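Local coordinates for histone acetyltransferase HPA2 and related acetyltransferases (Corynebacterium glutamicum ATCC 13032, PDB 2QEC), which probably transfers an acyl group, likely acetyl, to an acceptor substrate as a member of the GCN5-related N-acetyltransferases, at residues Ile17-Phe31 with Ser42-Glu54. The protein carries 1 engineered substitution. Sequence-based numbering, arbitrary orientation.
Engineered in segment 17-31: T30 (natural residue Ala).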
ATOM      1  N   ILE A  17      24.587  -3.021 -20.701  1.00 41.80           N
ATOM      2  CA  ILE A  17      23.573  -2.827 -19.641  1.00 40.28           C
ATOM      3  C   ILE A  17      24.217  -3.064 -18.248  1.00 42.46           C
ATOM      4  O   ILE A  17      24.098  -2.234 -17.338  1.00 41.89           O
ATOM      5  CB  ILE A  17      22.392  -3.739 -19.908  1.00 44.34           C
ATOM      6  CG1 ILE A  17      21.505  -3.147 -21.009  1.00 48.84           C
ATOM      7  CG2 ILE A  17      21.541  -3.935 -18.678  1.00 40.87           C
ATOM      8  CD1 ILE A  17      20.465  -4.056 -21.487  1.00 50.90           C
ATOM      9  N   VAL A  18      24.944  -4.167 -18.122  1.00 44.61           N
ATOM     10  CA  VAL A  18      25.638  -4.508 -16.865  1.00 43.37           C
ATOM     11  C   VAL A  18      26.695  -3.461 -16.552  1.00 42.12           C
ATOM     12  O   VAL A  18      26.823  -3.028 -15.415  1.00 42.60           O
ATOM     13  CB  VAL A  18      26.229  -5.902 -16.933  1.00 43.01           C
ATOM     14  CG1 VAL A  18      27.161  -6.175 -15.732  1.00 46.45           C
ATOM     15  CG2 VAL A  18      25.122  -6.961 -17.039  1.00 46.71           C
ATOM     16  N   ASP A  19      27.463  -3.040 -17.557  1.00 45.26           N
ATOM     17  CA  ASP A  19      28.441  -1.959 -17.383  1.00 44.93           C
ATOM     18  C   ASP A  19      27.789  -0.722 -16.805  1.00 43.44           C
ATOM     19  O   ASP A  19      28.362  -0.055 -15.929  1.00 42.51           O
ATOM     20  CB  ASP A  19      29.079  -1.524 -18.694  1.00 43.08           C
ATOM     21  CG  ASP A  19      30.056  -2.527 -19.250  1.00 47.58           C
ATOM     22  OD1 ASP A  19      30.514  -3.431 -18.519  1.00 49.39           O
ATOM     23  OD2 ASP A  19      30.341  -2.406 -20.448  1.00 48.21           O
ATOM     24  N   VAL A  20      26.623  -0.373 -17.328  1.00 43.84           N
ATOM     25  CA  VAL A  20      25.877   0.822 -16.841  1.00 40.64           C
ATOM     26  C   VAL A  20      25.373   0.681 -15.380  1.00 43.92           C
ATOM     27  O   VAL A  20      25.500   1.600 -14.554  1.00 43.10           O
ATOM     28  CB  VAL A  20      24.705   1.191 -17.792  1.00 46.75           C
ATOM     29  CG1 VAL A  20      23.892   2.296 -17.223  1.00 39.72           C
ATOM     30  CG2 VAL A  20      25.269   1.668 -19.164  1.00 42.03           C
ATOM     31  N   LEU A  21      24.817  -0.471 -15.052  1.00 41.87           N
ATOM     32  CA  LEU A  21      24.410  -0.759 -13.680  1.00 40.68           C
ATOM     33  C   LEU A  21      25.576  -0.672 -12.685  1.00 43.32           C
ATOM     34  O   LEU A  21      25.453  -0.111 -11.604  1.00 45.05           O
ATOM     35  CB  LEU A  21      23.758  -2.142 -13.634  1.00 43.31           C
ATOM     36  CG  LEU A  21      22.394  -2.231 -14.325  1.00 44.66           C
ATOM     37  CD1 LEU A  21      22.004  -3.686 -14.661  1.00 43.56           C
ATOM     38  CD2 LEU A  21      21.362  -1.563 -13.518  1.00 44.11           C
ATOM     39  N   VAL A  22      26.697  -1.271 -13.054  1.00 44.48           N
ATOM     40  CA  VAL A  22      27.878  -1.291 -12.202  1.00 44.15           C
ATOM     41  C   VAL A  22      28.398   0.133 -11.977  1.00 47.03           C
ATOM     42  O   VAL A  22      28.733   0.499 -10.851  1.00 47.21           O
ATOM     43  CB  VAL A  22      28.978  -2.184 -12.812  1.00 44.76           C
ATOM     44  CG1 VAL A  22      30.292  -2.022 -12.049  1.00 44.92           C
ATOM     45  CG2 VAL A  22      28.528  -3.652 -12.823  1.00 41.88           C
ATOM     46  N   GLU A  23      28.495   0.924 -13.045  1.00 44.10           N
ATOM     47  CA  GLU A  23      28.984   2.290 -12.931  1.00 44.13           C
ATOM     48  C   GLU A  23      28.047   3.051 -12.041  1.00 47.40           C
ATOM     49  O   GLU A  23      28.487   3.773 -11.174  1.00 49.58           O
ATOM     50  CB  GLU A  23      29.097   2.962 -14.300  1.00 46.51           C
ATOM     51  CG  GLU A  23      29.694   4.360 -14.239  1.00 51.12           C
ATOM     52  CD  GLU A  23      29.455   5.155 -15.495  1.00 62.88           C
ATOM     53  OE1 GLU A  23      28.323   5.634 -15.668  1.00 63.11           O
ATOM     54  OE2 GLU A  23      30.396   5.327 -16.296  1.00 64.65           O
ATOM     55  N   ALA A  24      26.745   2.872 -12.219  1.00 45.54           N
ATOM     56  CA  ALA A  24      25.801   3.627 -11.437  1.00 45.79           C
ATOM     57  C   ALA A  24      25.885   3.219  -9.949  1.00 46.93           C
ATOM     58  O   ALA A  24      25.809   4.054  -9.065  1.00 48.51           O
ATOM     59  CB  ALA A  24      24.391   3.439 -11.972  1.00 45.88           C
ATOM     60  N   PHE A  25      26.057   1.935  -9.670  1.00 46.44           N
ATOM     61  CA  PHE A  25      25.821   1.449  -8.307  1.00 44.82           C
ATOM     62  C   PHE A  25      27.089   0.997  -7.576  1.00 43.88           C
ATOM     63  O   PHE A  25      26.993   0.471  -6.486  1.00 45.79           O
ATOM     64  CB  PHE A  25      24.749   0.365  -8.335  1.00 42.24           C
ATOM     65  CG  PHE A  25      23.396   0.875  -8.783  1.00 50.47           C
ATOM     66  CD1 PHE A  25      22.794   1.960  -8.138  1.00 53.47           C
ATOM     67  CD2 PHE A  25      22.738   0.301  -9.855  1.00 44.46           C
ATOM     68  CE1 PHE A  25      21.580   2.452  -8.569  1.00 58.19           C
ATOM     69  CE2 PHE A  25      21.526   0.793 -10.288  1.00 46.48           C
ATOM     70  CZ  PHE A  25      20.940   1.859  -9.656  1.00 49.28           C
ATOM     71  N   ALA A  26      28.260   1.219  -8.171  1.00 45.26           N
ATOM     72  CA  ALA A  26      29.510   0.749  -7.618  1.00 46.44           C
ATOM     73  C   ALA A  26      29.735   1.237  -6.193  1.00 49.03           C
ATOM     74  O   ALA A  26      30.388   0.555  -5.406  1.00 48.72           O
ATOM     75  CB  ALA A  26      30.680   1.173  -8.499  1.00 48.35           C
ATOM     76  N   ASN A  27      29.217   2.418  -5.862  1.00 49.10           N
ATOM     77  CA  ASN A  27      29.439   2.987  -4.533  1.00 53.03           C
ATOM     78  C   ASN A  27      28.174   3.241  -3.790  1.00 52.99           C
ATOM     79  O   ASN A  27      28.192   3.961  -2.811  1.00 54.18           O
ATOM     80  CB  ASN A  27      30.243   4.283  -4.619  1.00 54.99           C
ATOM     81  CG  ASN A  27      31.639   4.042  -5.113  1.00 61.00           C
ATOM     82  OD1 ASN A  27      31.984   4.407  -6.236  1.00 72.69           O
ATOM     83  ND2 ASN A  27      32.449   3.375  -4.291  1.00 70.66           N
ATOM     84  N   ASP A  28      27.094   2.613  -4.231  1.00 49.34           N
ATOM     85  CA  ASP A  28      25.798   2.806  -3.621  1.00 49.08           C
ATOM     86  C   ASP A  28      25.561   1.888  -2.416  1.00 51.15           C
ATOM     87  O   ASP A  28      25.466   0.684  -2.589  1.00 50.48           O
ATOM     88  CB  ASP A  28      24.727   2.535  -4.665  1.00 49.36           C
ATOM     89  CG  ASP A  28      23.365   3.032  -4.248  1.00 54.10           C
ATOM     90  OD1 ASP A  28      22.982   2.841  -3.089  1.00 58.90           O
ATOM     91  OD2 ASP A  28      22.672   3.610  -5.103  1.00 56.40           O
ATOM     92  N   PRO A  29      25.343   2.461  -1.204  1.00 53.35           N
ATOM     93  CA  PRO A  29      25.053   1.685   0.016  1.00 53.71           C
ATOM     94  C   PRO A  29      23.945   0.663  -0.153  1.00 52.65           C
ATOM     95  O   PRO A  29      23.945  -0.364   0.510  1.00 52.77           O
ATOM     96  CB  PRO A  29      24.574   2.760   1.019  1.00 54.26           C
ATOM     97  CG  PRO A  29      25.191   3.999   0.563  1.00 57.67           C
ATOM     98  CD  PRO A  29      25.347   3.909  -0.930  1.00 54.52           C
ATOM     99  N   THR A  30      22.979   0.988  -0.985  1.00 57.01           N
ATOM    100  CA  THR A  30      21.880   0.087  -1.279  1.00 62.73           C
ATOM    101  C   THR A  30      22.389  -1.277  -1.780  1.00 63.28           C
ATOM    102  O   THR A  30      21.841  -2.310  -1.405  1.00 67.19           O
ATOM    103  CB  THR A  30      20.909   0.755  -2.265  1.00 65.79           C
ATOM    104  OG1 THR A  30      20.184   1.769  -1.549  1.00 73.45           O
ATOM    105  CG2 THR A  30      19.907  -0.244  -2.870  1.00 73.19           C
ATOM    106  N   PHE A  31      23.464  -1.279  -2.567  1.00 59.17           N
ATOM    107  CA  PHE A  31      24.030  -2.528  -3.078  1.00 57.27           C
ATOM    108  C   PHE A  31      25.197  -3.029  -2.269  1.00 55.49           C
ATOM    109  O   PHE A  31      25.278  -4.211  -1.993  1.00 56.49           O
ATOM    110  CB  PHE A  31      24.380  -2.369  -4.550  1.00 56.30           C
ATOM    111  CG  PHE A  31      23.185  -2.366  -5.421  1.00 57.12           C
ATOM    112  CD1 PHE A  31      22.624  -3.561  -5.828  1.00 51.74           C
ATOM    113  CD2 PHE A  31      22.589  -1.165  -5.805  1.00 48.20           C
ATOM    114  CE1 PHE A  31      21.506  -3.558  -6.620  1.00 54.00           C
ATOM    115  CE2 PHE A  31      21.467  -1.153  -6.611  1.00 56.45           C
ATOM    116  CZ  PHE A  31      20.915  -2.349  -7.015  1.00 56.81           C
ATOM    117  N   SER A  42      34.476  -4.028  -8.442  1.00 41.50           N
ATOM    118  CA  SER A  42      33.055  -4.326  -8.388  1.00 40.08           C
ATOM    119  C   SER A  42      32.682  -5.647  -9.052  1.00 40.30           C
ATOM    120  O   SER A  42      31.595  -5.769  -9.617  1.00 41.52           O
ATOM    121  CB  SER A  42      32.236  -3.174  -8.990  1.00 41.22           C
ATOM    122  OG  SER A  42      32.463  -1.994  -8.235  1.00 44.42           O
ATOM    123  N   ALA A  43      33.559  -6.642  -8.923  1.00 37.50           N
ATOM    124  CA  ALA A  43      33.410  -7.908  -9.649  1.00 39.90           C
ATOM    125  C   ALA A  43      32.229  -8.741  -9.169  1.00 40.96           C
ATOM    126  O   ALA A  43      31.543  -9.386  -9.958  1.00 41.11           O
ATOM    127  CB  ALA A  43      34.720  -8.718  -9.534  1.00 42.23           C
ATOM    128  N   LYS A  44      31.997  -8.729  -7.864  1.00 38.33           N
ATOM    129  CA  LYS A  44      30.886  -9.468  -7.284  1.00 42.02           C
ATOM    130  C   LYS A  44      29.558  -8.742  -7.593  1.00 38.18           C
ATOM    131  O   LYS A  44      28.570  -9.382  -7.945  1.00 38.63           O
ATOM    132  CB  LYS A  44      31.079  -9.666  -5.781  1.00 43.67           C
ATOM    133  CG  LYS A  44      32.259 -10.584  -5.442  1.00 44.32           C
ATOM    134  CD  LYS A  44      32.474 -10.747  -3.915  1.00 45.96           C
ATOM    135  CE  LYS A  44      33.186  -9.549  -3.266  1.00 48.83           C
ATOM    136  NZ  LYS A  44      33.782  -9.873  -1.894  1.00 43.56           N
ATOM    137  N   LEU A  45      29.562  -7.416  -7.548  1.00 40.56           N
ATOM    138  CA  LEU A  45      28.366  -6.632  -7.936  1.00 40.29           C
ATOM    139  C   LEU A  45      27.992  -6.876  -9.393  1.00 41.53           C
ATOM    140  O   LEU A  45      26.809  -7.035  -9.727  1.00 43.26           O
ATOM    141  CB  LEU A  45      28.628  -5.145  -7.749  1.00 41.67           C
ATOM    142  CG  LEU A  45      27.514  -4.136  -8.120  1.00 40.03           C
ATOM    143  CD1 LEU A  45      26.321  -4.398  -7.292  1.00 42.06           C
ATOM    144  CD2 LEU A  45      27.975  -2.733  -7.904  1.00 41.78           C
ATOM    145  N   ARG A  46      29.003  -6.835 -10.255  1.00 40.49           N
ATOM    146  CA  ARG A  46      28.863  -7.197 -11.656  1.00 38.99           C
ATOM    147  C   ARG A  46      28.238  -8.579 -11.868  1.00 39.66           C
ATOM    148  O   ARG A  46      27.276  -8.717 -12.621  1.00 44.65           O
ATOM    149  CB  ARG A  46      30.206  -7.129 -12.350  1.00 36.50           C
ATOM    150  CG  ARG A  46      30.074  -7.469 -13.852  1.00 44.13           C
ATOM    151  CD  ARG A  46      31.394  -7.335 -14.583  1.00 44.05           C
ATOM    152  NE  ARG A  46      31.859  -5.956 -14.510  1.00 49.49           N
ATOM    153  CZ  ARG A  46      31.496  -4.971 -15.329  1.00 52.80           C
ATOM    154  NH1 ARG A  46      30.663  -5.188 -16.355  1.00 44.93           N
ATOM    155  NH2 ARG A  46      32.012  -3.755 -15.116  1.00 54.11           N
ATOM    156  N   ALA A  47      28.742  -9.587 -11.155  1.00 40.96           N
ATOM    157  CA  ALA A  47      28.185 -10.936 -11.208  1.00 43.43           C
ATOM    158  C   ALA A  47      26.721 -10.947 -10.771  1.00 43.61           C
ATOM    159  O   ALA A  47      25.913 -11.633 -11.378  1.00 45.71           O
ATOM    160  CB  ALA A  47      29.000 -11.892 -10.341  1.00 44.00           C
ATOM    161  N   LEU A  48      26.374 -10.152  -9.766  1.00 43.44           N
ATOM    162  CA  LEU A  48      24.982 -10.096  -9.277  1.00 43.80           C
ATOM    163  C   LEU A  48      24.041  -9.602 -10.357  1.00 43.53           C
ATOM    164  O   LEU A  48      23.019 -10.226 -10.628  1.00 46.05           O
ATOM    165  CB  LEU A  48      24.851  -9.196  -8.037  1.00 42.50           C
ATOM    166  CG  LEU A  48      23.398  -8.960  -7.538  1.00 45.72           C
ATOM    167  CD1 LEU A  48      22.727 -10.293  -7.171  1.00 47.73           C
ATOM    168  CD2 LEU A  48      23.297  -8.008  -6.393  1.00 44.39           C
ATOM    169  N   PHE A  49      24.379  -8.456 -10.938  1.00 42.55           N
ATOM    170  CA  PHE A  49      23.617  -7.886 -12.046  1.00 43.11           C
ATOM    171  C   PHE A  49      23.529  -8.819 -13.267  1.00 46.59           C
ATOM    172  O   PHE A  49      22.467  -8.935 -13.867  1.00 50.49           O
ATOM    173  CB  PHE A  49      24.189  -6.517 -12.454  1.00 43.04           C
ATOM    174  CG  PHE A  49      23.917  -5.401 -11.463  1.00 41.07           C
ATOM    175  CD1 PHE A  49      22.656  -5.220 -10.930  1.00 46.07           C
ATOM    176  CD2 PHE A  49      24.907  -4.508 -11.101  1.00 41.11           C
ATOM    177  CE1 PHE A  49      22.399  -4.190 -10.062  1.00 44.30           C
ATOM    178  CE2 PHE A  49      24.643  -3.459 -10.214  1.00 38.60           C
ATOM    179  CZ  PHE A  49      23.386  -3.314  -9.701  1.00 44.83           C
ATOM    180  N   GLU A  50      24.627  -9.489 -13.630  1.00 47.25           N
ATOM    181  CA  GLU A  50      24.588 -10.461 -14.730  1.00 46.54           C
ATOM    182  C   GLU A  50      23.573 -11.571 -14.484  1.00 48.00           C
ATOM    183  O   GLU A  50      22.834 -11.937 -15.390  1.00 48.59           O
ATOM    184  CB  GLU A  50      25.963 -11.051 -14.973  1.00 46.55           C
ATOM    185  CG  GLU A  50      26.911 -10.045 -15.551  1.00 50.01           C
ATOM    186  CD  GLU A  50      28.339 -10.522 -15.644  1.00 50.64           C
ATOM    187  OE1 GLU A  50      28.738 -11.454 -14.886  1.00 55.16           O
ATOM    188  OE2 GLU A  50      29.073  -9.933 -16.471  1.00 58.61           O
ATOM    189  N   LEU A  51      23.524 -12.068 -13.260  1.00 48.73           N
ATOM    190  CA  LEU A  51      22.603 -13.121 -12.843  1.00 51.82           C
ATOM    191  C   LEU A  51      21.135 -12.664 -12.790  1.00 52.76           C
ATOM    192  O   LEU A  51      20.246 -13.388 -13.236  1.00 53.51           O
ATOM    193  CB  LEU A  51      23.017 -13.623 -11.463  1.00 52.81           C
ATOM    194  CG  LEU A  51      22.169 -14.723 -10.820  1.00 58.22           C
ATOM    195  CD1 LEU A  51      22.427 -16.064 -11.486  1.00 62.62           C
ATOM    196  CD2 LEU A  51      22.465 -14.802  -9.357  1.00 57.38           C
ATOM    197  N   GLN A  52      20.892 -11.482 -12.230  1.00 49.40           N
ATOM    198  CA  GLN A  52      19.545 -10.916 -12.168  1.00 50.18           C
ATOM    199  C   GLN A  52      18.977 -10.715 -13.585  1.00 51.77           C
ATOM    200  O   GLN A  52      17.851 -11.085 -13.852  1.00 55.79           O
ATOM    201  CB  GLN A  52      19.524  -9.602 -11.367  1.00 48.35           C
ATOM    202  CG  GLN A  52      19.429  -9.789  -9.853  1.00 49.70           C
ATOM    203  CD  GLN A  52      19.678  -8.517  -9.075  1.00 45.00           C
ATOM    204  OE1 GLN A  52      20.238  -7.562  -9.583  1.00 50.77           O
ATOM    205  NE2 GLN A  52      19.243  -8.496  -7.834  1.00 51.97           N
ATOM    206  N   ILE A  53      19.759 -10.150 -14.487  1.00 54.82           N
ATOM    207  CA  ILE A  53      19.318  -9.971 -15.870  1.00 57.24           C
ATOM    208  C   ILE A  53      19.041 -11.300 -16.558  1.00 61.07           C
ATOM    209  O   ILE A  53      18.016 -11.479 -17.210  1.00 61.30           O
ATOM    210  CB  ILE A  53      20.369  -9.193 -16.671  1.00 58.97           C
ATOM    211  CG1 ILE A  53      20.342  -7.726 -16.253  1.00 54.57           C
ATOM    212  CG2 ILE A  53      20.156  -9.339 -18.215  1.00 60.51           C
ATOM    213  CD1 ILE A  53      21.541  -6.973 -16.762  1.00 56.66           C
ATOM    214  N   GLU A  54      19.958 -12.237 -16.393  1.00 62.39           N
ATOM    215  CA  GLU A  54      19.926 -13.488 -17.128  1.00 65.03           C
ATOM    216  C   GLU A  54      18.772 -14.376 -16.671  1.00 64.30           C
ATOM    217  O   GLU A  54      18.075 -14.964 -17.502  1.00 65.43           O
ATOM    218  CB  GLU A  54      21.273 -14.185 -16.955  1.00 66.24           C
ATOM    219  CG  GLU A  54      21.419 -15.540 -17.591  1.00 76.44           C
ATOM    220  CD  GLU A  54      22.558 -16.320 -16.958  1.00 85.21           C
ATOM    221  OE1 GLU A  54      23.716 -15.845 -17.031  1.00 89.61           O
ATOM    222  OE2 GLU A  54      22.282 -17.392 -16.378  1.00 86.52           O
TER
HETATM  223  O   HOH W   1      31.387  -1.925  -5.721  1.00 39.27           O
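With CG anti to its carbonyl carbon (chi1 -72°), F49 sends its ring from helix 43-54 into a hole formed by L21, V22, F25 and F31, while R46, its CG anti to the backbone N and its chain bent at chi3 (-62°), reaches D19. Helix 17-25 and helix 43-54 belong to the N-terminal part of the GNAT fold, where helices follow the first strand and pack beside the central sheet; the axes of these short segments, nearer antiparallel than parallel at 133°, approach to 9.5 Å. A flat, wide phenylalanine suits the hole: L21 CB lies over one face in a CH-pi contact, 3.8 Å from the ring centroid, V22 CG2 meets the ring edge, and the edge of F49 points at the face of F31 in a tilted edge-to-face pair, centroids 5.1 Å apart. L21, F25 and F31 lay segment 17-31 on strand 126-133, and I17 and I53 both touch I63 of strand 61-67, bringing both helices onto the sheet. I53 CD1 packs 3.6 Å from both V18 CG2 and I17 CG2, compact branched side chains that fit between the helices. Beside V22, whose CG2 lies over one guanidinium face, arginine offers length and charge: R46 NH1 donates to D19 OD1 at 2.8 Å, nearly along the C-O axis and slightly tilted from the guanidinium plane, completing a salt bridge. Near the start of helix 43-54, a water donates to A26 O and bonds to S42 OG, each at 2.7 Å, while L45 CD2 rests 3.6 Å from F25 O.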